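Local coordinates for putative sugar ABC transport system, substrate-binding protein (Bordetella parapertussis, PDB 5IX8) that probably binds a sugar in the periplasm as the solute-binding component of an ABC transporter, at residues E236-A239 against M240-G244; G58-Q61 against Q62-Q66; L152-P155 against R156-E160; G258-I261 against V262-I266; Q68-T72 against L73-Y77. All coordinates share one frame; numbering follows the deposited sequence.

Overall arrangement
All five contacts are local, each formed between neighbours along one helix or round its end, and together they sample both lobes of a periplasmic binding protein. In chain order come interactions 2, 5, 3, 1 and 4. Interactions 2 and 5 occupy the start and the end of helix 60-73, their centres about 15 Å apart, and interaction 4, on helix 254-270, touches interaction 5 where Ala265 meets Tyr77. These three flank the parallel sheet. Interactions 3 and 1, about 25 Å apart between centres, belong to the lobe built on the mixed sheet. Across the lobes, interactions 2 and 3 approach to about 5 Å between nearest atoms, consistent with facing helix starts beside the interlobe cleft.

Interaction 1 (E236-A239 against M240-G244); sequences ENEA and MIREG
Glu238 and Arg242 share a water, which donates to Glu238 OE1 at 2.7 Å and accepts from Arg242 NH1 at 3.1 Å, in the guanidinium plane. The two side chains run side by side in the same direction, yet their charged ends stay apart, Glu238 OE1 lying 4.2 Å from Arg242 NH2, with carboxylate and guanidinium planes 86° apart. Outside the helix, Tyr311 bonds Glu238 OE2 and Asp302 forms a salt bridge with Arg242 NH2. Beneath them Glu238 O accepts from Arg242 N, and in the last turn of helix 235-242 Ala239 O accepts from Glu243 N at 2.8 Å. Carbon atoms of the Glu243 side chain fold back over the same oxygen, with CG 3.3 Å from Ala239 O. The helix is the crossover of a beta-alpha-beta unit between strands 227-231 and 246-250, and it closes in a Schellman motif at Gly244, whose phi is positive (88°). Selenomethionine Met240 has CG beside its backbone N (chi1 -61°) and an extended chain beyond, which carries SE to 4.0 Å from ND2 of Asn237, whose OD1 bonds Val234 N. On the sheet side, Ile241 packs against Leu246 and Val249.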
# COMPACT_ATOMS: atom_id res chain seq x y z
N GLU A 236 -11.96 8.24 -9.39
CA GLU A 236 -11.81 8.55 -10.80
C GLU A 236 -11.35 7.35 -11.63
O GLU A 236 -11.55 7.33 -12.86
CB GLU A 236 -10.86 9.74 -10.96
CG GLU A 236 -11.47 11.04 -10.44
CD GLU A 236 -11.49 11.16 -8.91
OE1 GLU A 236 -10.84 10.34 -8.20
OE2 GLU A 236 -12.11 12.14 -8.41
N ASN A 237 -10.74 6.35 -10.98
CA ASN A 237 -10.32 5.15 -11.70
C ASN A 237 -11.50 4.36 -12.25
O ASN A 237 -11.35 3.61 -13.22
CB ASN A 237 -9.55 4.20 -10.78
CG ASN A 237 -8.20 4.75 -10.34
OD1 ASN A 237 -7.70 4.33 -9.30
ND2 ASN A 237 -7.60 5.66 -11.11
N GLU A 238 -12.67 4.49 -11.62
CA GLU A 238 -13.82 3.69 -12.03
C GLU A 238 -14.19 3.97 -13.47
O GLU A 238 -14.34 3.05 -14.27
CB GLU A 238 -15.00 3.95 -11.09
CG GLU A 238 -14.69 3.55 -9.63
CD GLU A 238 -15.73 4.06 -8.63
OE1 GLU A 238 -16.86 4.36 -9.07
OE2 GLU A 238 -15.44 4.15 -7.41
N ALA A 239 -14.30 5.26 -13.84
CA ALA A 239 -14.63 5.61 -15.22
C ALA A 239 -13.51 5.20 -16.18
O ALA A 239 -13.77 4.76 -17.30
CB ALA A 239 -14.92 7.12 -15.32
N MSE A 240 -12.26 5.31 -15.74
CA MSE A 240 -11.12 4.95 -16.57
C MSE A 240 -11.11 3.45 -16.88
O MSE A 240 -10.70 3.06 -17.97
CB MSE A 240 -9.80 5.34 -15.88
CG MSE A 240 -9.65 6.84 -15.62
SE MSE A 240 -7.91 7.25 -14.76
CE MSE A 240 -7.95 9.20 -14.82
N ILE A 241 -11.52 2.63 -15.91
CA ILE A 241 -11.68 1.20 -16.17
C ILE A 241 -12.80 0.96 -17.18
O ILE A 241 -12.64 0.21 -18.16
CB ILE A 241 -11.95 0.45 -14.86
CG1 ILE A 241 -10.71 0.48 -13.96
CG2 ILE A 241 -12.36 -0.98 -15.13
CD1 ILE A 241 -10.95 -0.20 -12.61
N ARG A 242 -13.95 1.60 -16.98
CA ARG A 242 -15.06 1.38 -17.90
C ARG A 242 -14.73 1.84 -19.31
O ARG A 242 -15.16 1.22 -20.29
CB ARG A 242 -16.31 2.10 -17.39
CG ARG A 242 -16.91 1.52 -16.13
CD ARG A 242 -18.31 2.08 -15.85
NE ARG A 242 -18.65 1.83 -14.45
CZ ARG A 242 -18.43 2.71 -13.49
NH1 ARG A 242 -17.92 3.90 -13.79
NH2 ARG A 242 -18.73 2.41 -12.23
N GLU A 243 -14.00 2.94 -19.43
CA GLU A 243 -13.63 3.51 -20.72
C GLU A 243 -12.47 2.78 -21.38
O GLU A 243 -12.10 3.13 -22.51
CB GLU A 243 -13.28 4.99 -20.56
CG GLU A 243 -14.48 5.87 -20.29
CD GLU A 243 -14.14 7.17 -19.55
OE1 GLU A 243 -12.94 7.54 -19.46
OE2 GLU A 243 -15.11 7.80 -19.06
N GLY A 244 -11.87 1.80 -20.69
CA GLY A 244 -10.82 0.98 -21.23
C GLY A 244 -9.41 1.51 -21.04
O GLY A 244 -8.47 0.87 -21.51
O HOH W 1 -18.20 5.46 -11.09

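Interaction 2 (G58-Q61 against Q62-Q66); sequences GNVQ and QQFAQ
Asn59 and Gln62 stack their side-chain amides, the two planes only 14° apart, at the start of helix 60-73. The Gln62 chain makes this possible by bending at its second torsion, which folds the amide back over the residue in the N-cap position; its CD lies 3.6 Å from Asn59 CB. The Asn59 side chain makes no capping bond of its own; its ND2 turns instead to Ala54 O. A different geometry appears between Gln61 and Phe64, where amide and ring stand nearly perpendicular, 85° apart. Gln61 NE2 comes within 3.6 Å of Phe64 CE2, approaching obliquely. With a first torsion of -68°, Phe64 lays one face of its ring over the preceding turn, with Val60 O 3.4 Å above the plane and displaced toward the rim. The backbone beneath is regular helix once under way: Phe64 N bonds Val60 O at 2.9 Å and Ala65 N bonds Gln61 O at 3.0 Å, whereas the first bond, Gln63 N to Asn59 O, is weak. Before it, Asn59 is the centre of an inverse gamma turn. The Phe64 ring also meets Tyr88 edge-to-face, and Val60 touches Ala84 and Tyr88 in the loop between strand 77-80 and helix 89-97. Gln63 reaches back to Ser81, Ala83 and Thr21, tying the helix start to the ends of strands 77-80 and 17-22.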
# COMPACT_ATOMS: atom_id res chain seq x y z
N GLY A 58 11.27 9.29 1.74
CA GLY A 58 12.59 9.79 2.08
C GLY A 58 12.65 10.68 3.31
O GLY A 58 13.76 10.96 3.78
N ASN A 59 11.49 11.12 3.85
CA ASN A 59 11.45 11.97 5.04
C ASN A 59 11.59 11.13 6.31
O ASN A 59 10.73 11.09 7.19
CB ASN A 59 10.16 12.79 5.07
CG ASN A 59 10.25 14.00 4.17
OD1 ASN A 59 11.24 14.16 3.45
ND2 ASN A 59 9.24 14.87 4.23
N VAL A 60 12.75 10.47 6.41
CA VAL A 60 12.96 9.51 7.47
C VAL A 60 13.19 10.20 8.82
O VAL A 60 12.64 9.78 9.84
CB VAL A 60 14.11 8.59 7.05
CG1 VAL A 60 14.52 7.71 8.16
CG2 VAL A 60 13.67 7.73 5.88
N GLN A 61 13.97 11.30 8.84
CA GLN A 61 14.22 12.01 10.09
C GLN A 61 12.93 12.55 10.70
O GLN A 61 12.75 12.51 11.93
CB GLN A 61 15.23 13.13 9.86
CG GLN A 61 16.66 12.61 9.61
CD GLN A 61 17.24 11.88 10.83
OE1 GLN A 61 16.95 12.24 11.98
NE2 GLN A 61 18.03 10.84 10.59
N GLN A 62 12.02 13.04 9.85
CA GLN A 62 10.72 13.50 10.33
C GLN A 62 10.00 12.39 11.09
O GLN A 62 9.42 12.63 12.15
CB GLN A 62 9.87 13.98 9.16
CG GLN A 62 10.34 15.29 8.52
CD GLN A 62 11.44 15.14 7.45
OE1 GLN A 62 12.15 14.13 7.37
NE2 GLN A 62 11.58 16.17 6.62
N GLN A 63 10.05 11.17 10.56
CA GLN A 63 9.36 10.07 11.23
C GLN A 63 10.09 9.62 12.48
O GLN A 63 9.45 9.24 13.46
CB GLN A 63 9.18 8.88 10.28
CG GLN A 63 8.01 9.05 9.41
CD GLN A 63 7.63 7.78 8.70
OE1 GLN A 63 8.48 7.06 8.16
NE2 GLN A 63 6.35 7.50 8.67
N PHE A 64 11.43 9.64 12.47
CA PHE A 64 12.15 9.29 13.71
C PHE A 64 11.71 10.21 14.84
O PHE A 64 11.50 9.76 15.98
CB PHE A 64 13.66 9.44 13.52
CG PHE A 64 14.29 8.44 12.58
CD1 PHE A 64 13.61 7.36 12.07
CD2 PHE A 64 15.61 8.65 12.19
CE1 PHE A 64 14.24 6.45 11.23
CE2 PHE A 64 16.25 7.78 11.33
CZ PHE A 64 15.58 6.67 10.85
N ALA A 65 11.59 11.51 14.55
CA ALA A 65 11.20 12.46 15.58
C ALA A 65 9.78 12.18 16.05
O ALA A 65 9.48 12.32 17.25
CB ALA A 65 11.34 13.89 15.05
N GLN A 66 8.90 11.80 15.12
CA GLN A 66 7.53 11.50 15.50
C GLN A 66 7.47 10.27 16.40
O GLN A 66 6.72 10.26 17.38
CB GLN A 66 6.67 11.29 14.25
CG GLN A 66 6.42 12.62 13.52
CD GLN A 66 6.05 12.44 12.08
OE1 GLN A 66 5.97 11.30 11.59
NE2 GLN A 66 5.83 13.56 11.37

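Interaction 3 (L152-P155 against R156-E160); sequences LEWP and RLRYE. With SO4 (sulfate ion), chain C.
Arg156 and Glu153 meet across the first turn of helix 154-168, the crossover helix of a beta-alpha-beta unit between strands 142-145 and 172-173. The arginine leaves the backbone with CG opposite its own N (chi1 -169°). Its CB lies 3.4 Å from Glu153 O and near O3 of a sulfate, probably from the crystallisation liquor, while CD lies near sulfate O1. A bend at chi3 (78°) then turns the guanidinium back along the helix. NE forms a salt bridge with Glu160 OE2, one turn on, at 2.9 Å. The far end grips Glu153 end-on: NH1 donates to OE1 and NH2 to OE2, both nearly straight. The glutamate oxygens lie near the guanidinium plane, but the nitrogens come from above the carboxylate plane, the two flat groups being 73° apart. NH1 has a second acceptor, sulfate O1, at 2.8 Å, so every guanidinium nitrogen has a bond and the group is fixed in rotation. The sulfate also takes the backbone N of Glu153 at the N-cap position and that of Gly151, a setting in which the helix start would be expected to steady an anion. Ser283 bonds Glu153 OE2 as well. On another side of the helix, Trp154 and Arg158 run alongside each other; Asp122 and Glu252 pair with the arginine's NH2. Trp154 CE3 sits 3.5 Å above one face of the Arg158 guanidinium, offset toward its rim.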
# COMPACT_ATOMS: atom_id res chain seq x y z
N LEU A 152 12.55 1.49 -1.30
CA LEU A 152 11.31 1.25 -0.58
C LEU A 152 10.97 -0.22 -0.44
O LEU A 152 10.02 -0.54 0.30
CB LEU A 152 10.15 1.98 -1.26
CG LEU A 152 10.35 3.50 -1.41
CD1 LEU A 152 9.07 4.07 -2.10
CD2 LEU A 152 10.65 4.18 -0.09
N GLU A 153 11.66 -1.10 -1.18
CA GLU A 153 11.45 -2.56 -1.17
C GLU A 153 10.17 -2.96 -1.91
O GLU A 153 10.23 -3.72 -2.88
CB GLU A 153 11.44 -3.11 0.27
CG GLU A 153 11.50 -4.64 0.39
CD GLU A 153 12.88 -5.22 0.07
OE1 GLU A 153 13.82 -4.46 -0.22
OE2 GLU A 153 13.03 -6.47 0.13
N TRP A 154 9.01 -2.46 -1.46
CA TRP A 154 7.77 -2.98 -2.03
C TRP A 154 7.58 -2.64 -3.51
O TRP A 154 6.98 -3.46 -4.22
CB TRP A 154 6.54 -2.55 -1.19
CG TRP A 154 6.39 -1.07 -0.94
CD1 TRP A 154 6.95 -0.34 0.08
CD2 TRP A 154 5.65 -0.13 -1.74
NE1 TRP A 154 6.60 0.99 -0.03
CE2 TRP A 154 5.82 1.15 -1.15
CE3 TRP A 154 4.92 -0.25 -2.92
CZ2 TRP A 154 5.22 2.29 -1.66
CZ3 TRP A 154 4.33 0.90 -3.44
CH2 TRP A 154 4.49 2.15 -2.82
N PRO A 155 8.06 -1.51 -4.04
CA PRO A 155 7.93 -1.32 -5.50
C PRO A 155 8.74 -2.35 -6.25
O PRO A 155 8.31 -2.83 -7.31
CB PRO A 155 8.48 0.12 -5.73
CG PRO A 155 8.19 0.83 -4.38
CD PRO A 155 8.59 -0.29 -3.41
N ARG A 156 9.91 -2.71 -5.73
CA ARG A 156 10.70 -3.75 -6.38
C ARG A 156 9.97 -5.10 -6.33
O ARG A 156 9.97 -5.85 -7.32
CB ARG A 156 12.08 -3.86 -5.73
CG ARG A 156 13.01 -4.75 -6.56
CD ARG A 156 14.30 -5.13 -5.84
NE ARG A 156 14.06 -6.17 -4.87
CZ ARG A 156 13.99 -5.98 -3.55
NH1 ARG A 156 14.29 -4.80 -3.02
NH2 ARG A 156 13.70 -7.01 -2.75
N LEU A 157 9.34 -5.42 -5.19
CA LEU A 157 8.59 -6.67 -5.09
C LEU A 157 7.46 -6.71 -6.11
O LEU A 157 7.25 -7.73 -6.79
CB LEU A 157 8.04 -6.88 -3.67
CG LEU A 157 9.11 -6.98 -2.57
CD1 LEU A 157 8.44 -7.03 -1.21
CD2 LEU A 157 10.01 -8.21 -2.74
N ARG A 158 6.72 -5.60 -6.24
CA ARG A 158 5.65 -5.56 -7.24
C ARG A 158 6.19 -5.74 -8.64
O ARG A 158 5.59 -6.47 -9.45
CB ARG A 158 4.90 -4.24 -7.15
CG ARG A 158 4.16 -4.14 -5.81
CD ARG A 158 3.38 -2.83 -5.65
NE ARG A 158 2.82 -2.81 -4.31
CZ ARG A 158 1.87 -1.98 -3.88
NH1 ARG A 158 1.29 -1.11 -4.71
NH2 ARG A 158 1.47 -2.07 -2.61
N TYR A 159 7.30 -5.06 -8.95
CA TYR A 159 7.93 -5.23 -10.25
C TYR A 159 8.35 -6.68 -10.49
O TYR A 159 8.10 -7.25 -11.56
CB TYR A 159 9.13 -4.30 -10.35
CG TYR A 159 10.03 -4.59 -11.51
CD1 TYR A 159 9.58 -4.49 -12.82
CD2 TYR A 159 11.36 -4.97 -11.29
CE1 TYR A 159 10.43 -4.76 -13.88
CE2 TYR A 159 12.22 -5.22 -12.35
CZ TYR A 159 11.74 -5.11 -13.65
OH TYR A 159 12.60 -5.38 -14.70
N GLU A 160 8.96 -7.31 -9.49
CA GLU A 160 9.40 -8.69 -9.63
C GLU A 160 8.23 -9.63 -9.92
O GLU A 160 8.32 -10.52 -10.78
CB GLU A 160 10.17 -9.14 -8.38
CG GLU A 160 11.58 -8.54 -8.34
CD GLU A 160 12.24 -8.66 -6.98
OE1 GLU A 160 11.64 -9.26 -6.06
OE2 GLU A 160 13.37 -8.14 -6.82
S SO4 C . 14.89 -1.23 -3.85
O1 SO4 C . 15.56 -2.51 -3.97
O2 SO4 C . 14.18 -1.08 -2.60
O3 SO4 C . 13.95 -1.02 -4.97
O4 SO4 C . 15.91 -0.18 -3.97

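Interaction 4 (G258-I261 against V262-I266); sequences GRLI and VQYAI
Leu260 and Tyr264, one turn apart on helix 254-270, point their side chains the same way. The helix packs on the parallel sheet of one lobe of the periplasmic binding protein fold, and all its residues that touch here are buried. The first torsions of the pair are alike, -67° in the leucine and -82° in the tyrosine, each swinging CG to the side opposite the carbonyl carbon. The leucine thereby carries CD2 to 4.1 Å from Tyr264 CE1, a loose apolar touch. Ile261 leaves another side of the helix with its CG1 branch extended, and Ala265, a turn on, sets its CB 3.3 Å from Ile261 O. On the sheet side Leu260 and Tyr264 lean on Phe289 of strand 288-290, while Ile261 and Ala265 share Ile103 of strand 101-105. Val262 turns one methyl back along the helix, CG2 lying 3.7 Å from Gly258 O. Gln263 bends at its second torsion, which sends the amide away from the preceding turn, although CG stays 3.6 Å from Arg259 O. Beyond the helix, Val262 packs on Ile37 of helix 28-43, and the extended Arg259 forms salt bridges with Asp39 and Glu40 of that helix. The polar ends of Gln263 and Tyr264 bond Ile10 N and Pro276 O respectively. Beneath these side chains the backbone bonds are regular, Ala265 N reaching Ile261 O at 2.9 Å, apart from a weak first one from Val262 N to Gly258 O. Leu260 O takes the N of Tyr264 at 2.8 Å and lies 3.1 Å from CD1 of the same residue's ring.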
# COMPACT_ATOMS: atom_id res chain seq x y z
N GLY A 258 -6.36 -0.97 8.60
CA GLY A 258 -6.40 -0.16 9.81
C GLY A 258 -7.28 -0.77 10.89
O GLY A 258 -6.91 -0.79 12.06
N ARG A 259 -8.46 -1.27 10.51
CA ARG A 259 -9.33 -1.93 11.49
C ARG A 259 -8.64 -3.13 12.09
O ARG A 259 -8.74 -3.38 13.31
CB ARG A 259 -10.64 -2.35 10.85
CG ARG A 259 -11.43 -1.22 10.23
CD ARG A 259 -12.86 -1.73 9.93
NE ARG A 259 -13.64 -0.70 9.27
CZ ARG A 259 -14.15 0.37 9.89
NH1 ARG A 259 -14.00 0.52 11.22
NH2 ARG A 259 -14.81 1.27 9.17
N LEU A 260 -7.99 -3.93 11.25
CA LEU A 260 -7.30 -5.10 11.75
C LEU A 260 -6.17 -4.72 12.69
O LEU A 260 -5.95 -5.40 13.68
CB LEU A 260 -6.77 -5.94 10.59
CG LEU A 260 -7.85 -6.59 9.74
CD1 LEU A 260 -7.25 -7.16 8.45
CD2 LEU A 260 -8.60 -7.69 10.52
N ILE A 261 -5.44 -3.65 12.40
CA ILE A 261 -4.38 -3.23 13.33
C ILE A 261 -4.94 -3.02 14.74
O ILE A 261 -4.34 -3.44 15.74
CB ILE A 261 -3.68 -1.97 12.77
CG1 ILE A 261 -2.75 -2.42 11.61
CG2 ILE A 261 -2.93 -1.25 13.87
CD1 ILE A 261 -2.32 -1.27 10.70
N VAL A 262 -6.09 -2.36 14.84
CA VAL A 262 -6.70 -2.14 16.15
C VAL A 262 -7.09 -3.46 16.81
O VAL A 262 -6.84 -3.69 18.00
CB VAL A 262 -7.90 -1.19 16.02
CG1 VAL A 262 -8.69 -1.10 17.33
CG2 VAL A 262 -7.41 0.19 15.59
N GLN A 263 -7.75 -4.34 16.04
CA GLN A 263 -8.22 -5.60 16.63
C GLN A 263 -7.05 -6.50 17.05
O GLN A 263 -7.14 -7.21 18.07
CB GLN A 263 -9.15 -6.33 15.67
CG GLN A 263 -10.49 -5.58 15.51
CD GLN A 263 -11.29 -5.62 16.81
OE1 GLN A 263 -11.13 -6.54 17.60
NE2 GLN A 263 -12.12 -4.61 17.04
N TYR A 264 -5.96 -6.48 16.27
CA TYR A 264 -4.78 -7.26 16.64
C TYR A 264 -4.09 -6.65 17.85
O TYR A 264 -3.63 -7.39 18.75
CB TYR A 264 -3.78 -7.32 15.46
CG TYR A 264 -4.06 -8.36 14.39
CD1 TYR A 264 -5.29 -8.40 13.70
CD2 TYR A 264 -3.08 -9.31 14.06
CE1 TYR A 264 -5.53 -9.36 12.75
CE2 TYR A 264 -3.31 -10.29 13.08
CZ TYR A 264 -4.53 -10.31 12.44
OH TYR A 264 -4.75 -11.27 11.47
N ALA A 265 -4.00 -5.31 17.90
CA ALA A 265 -3.33 -4.65 19.02
C ALA A 265 -4.04 -4.94 20.35
O ALA A 265 -3.38 -5.15 21.38
CB ALA A 265 -3.23 -3.14 18.79
N ILE A 266 -5.38 -4.93 20.35
CA ILE A 266 -6.09 -5.20 21.61
C ILE A 266 -5.74 -6.58 22.12
O ILE A 266 -5.49 -6.78 23.32
CB ILE A 266 -7.62 -5.07 21.43
CG1 ILE A 266 -8.01 -3.64 21.10
CG2 ILE A 266 -8.35 -5.52 22.70
CD1 ILE A 266 -9.44 -3.51 20.55

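Interaction 5 (Q68-T72 against L73-Y77); sequences QSFKT and LGVDY
Leu73, Phe70 and Val75 meet where helix 60-73 gives way to the loop before strand 77-80. Leu73 places CG 3.4 Å from Ser69 O, and its CD1 comes near the plane of the Phe70 ring, at the edge, 4.4 Å from CD1 of that ring. A chi1 of -64° turns the Phe70 ring off the helix toward Gln50 of strand 47-53, while Leu73 meets Val49 of the same strand. Val75 comes back from beyond the turn: its CG2 touches Phe70 CB at 3.6 Å, and CG1 lies 3.8 Å from Phe70 O. Val75 also touches Ile100. Among the backbone bonds, that from Leu73 N to Ser69 O at 3.1 Å is sound, whereas Gly74 N to Lys71 O (3.3 Å) and Val75 N to Phe70 O (3.4 Å) are weak. Lys71 leads away to a salt bridge with Asp94. Gly74, with phi 71°, is the first residue to leave helical angles, and the chain reverses there before Asp76 and Tyr77 pair with Lys17 and Gly19. Such a positive-phi residue with bonds back into the last turn, here with an apolar touch between Phe70 in that turn and Val75 just after the glycine, is a Schellman motif closing the helix.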
# COMPACT_ATOMS: atom_id res chain seq x y z
N GLN A 68 9.82 9.19 18.35
CA GLN A 68 10.35 9.61 19.65
C GLN A 68 9.31 10.37 20.46
O GLN A 68 9.20 10.17 21.68
CB GLN A 68 11.60 10.45 19.43
CG GLN A 68 12.76 9.57 19.02
CD GLN A 68 13.21 8.70 20.18
OE1 GLN A 68 13.21 9.15 21.35
NE2 GLN A 68 13.57 7.44 19.89
N SER A 69 8.52 11.22 19.81
CA SER A 69 7.51 11.96 20.57
C SER A 69 6.41 11.04 21.10
O SER A 69 5.78 11.36 22.13
CB SER A 69 6.90 13.06 19.71
OG SER A 69 6.05 12.49 18.74
N PHE A 70 6.16 9.91 20.44
CA PHE A 70 5.20 8.95 20.99
C PHE A 70 5.66 8.42 22.34
O PHE A 70 4.83 8.08 23.19
CB PHE A 70 4.99 7.79 20.02
CG PHE A 70 4.37 8.16 18.68
CD1 PHE A 70 3.79 9.41 18.46
CD2 PHE A 70 4.35 7.23 17.65
CE1 PHE A 70 3.22 9.72 17.22
CE2 PHE A 70 3.77 7.53 16.43
CZ PHE A 70 3.23 8.78 16.21
N LYS A 71 6.98 8.34 22.56
CA LYS A 71 7.51 7.90 23.84
C LYS A 71 7.04 8.81 24.96
O LYS A 71 6.63 8.35 26.03
CB LYS A 71 9.04 7.88 23.78
CG LYS A 71 9.68 6.58 24.15
CD LYS A 71 11.17 6.75 24.54
CE LYS A 71 12.07 7.01 23.37
NZ LYS A 71 13.53 6.99 23.77
N THR A 72 7.13 10.12 24.73
CA THR A 72 6.71 11.09 25.73
C THR A 72 5.21 11.10 25.91
O THR A 72 4.73 11.44 26.99
CB THR A 72 7.21 12.46 25.31
OG1 THR A 72 8.54 12.33 24.78
CG2 THR A 72 7.21 13.40 26.49
N LEU A 73 4.45 10.75 24.87
CA LEU A 73 3.00 10.76 24.99
C LEU A 73 2.46 9.50 25.64
O LEU A 73 1.25 9.40 25.86
CB LEU A 73 2.35 10.93 23.62
CG LEU A 73 2.64 12.27 22.95
CD1 LEU A 73 2.27 12.23 21.49
CD2 LEU A 73 1.92 13.42 23.67
N GLY A 74 3.32 8.54 25.95
CA GLY A 74 2.86 7.35 26.65
C GLY A 74 2.02 6.42 25.80
O GLY A 74 1.14 5.72 26.32
N VAL A 75 2.25 6.39 24.50
CA VAL A 75 1.53 5.42 23.70
C VAL A 75 1.97 4.00 24.08
O VAL A 75 3.05 3.77 24.62
CB VAL A 75 1.72 5.68 22.20
CG1 VAL A 75 1.43 7.13 21.85
CG2 VAL A 75 3.08 5.27 21.74
N ASP A 76 1.09 3.04 23.82
CA ASP A 76 1.40 1.63 24.02
C ASP A 76 1.93 0.96 22.76
O ASP A 76 2.80 0.08 22.84
CB ASP A 76 0.15 0.90 24.51
CG ASP A 76 -0.35 1.48 25.84
OD1 ASP A 76 0.34 1.28 26.84
OD2 ASP A 76 -1.40 2.15 25.88
N TYR A 77 1.46 1.42 21.60
CA TYR A 77 1.92 0.94 20.30
C TYR A 77 2.15 2.13 19.40
O TYR A 77 1.34 3.06 19.37
CB TYR A 77 0.93 0.00 19.61
CG TYR A 77 0.67 -1.23 20.42
CD1 TYR A 77 -0.28 -1.23 21.42
CD2 TYR A 77 1.39 -2.40 20.20
CE1 TYR A 77 -0.50 -2.35 22.19
CE2 TYR A 77 1.16 -3.54 20.96
CZ TYR A 77 0.22 -3.50 21.95
OH TYR A 77 0.00 -4.60 22.75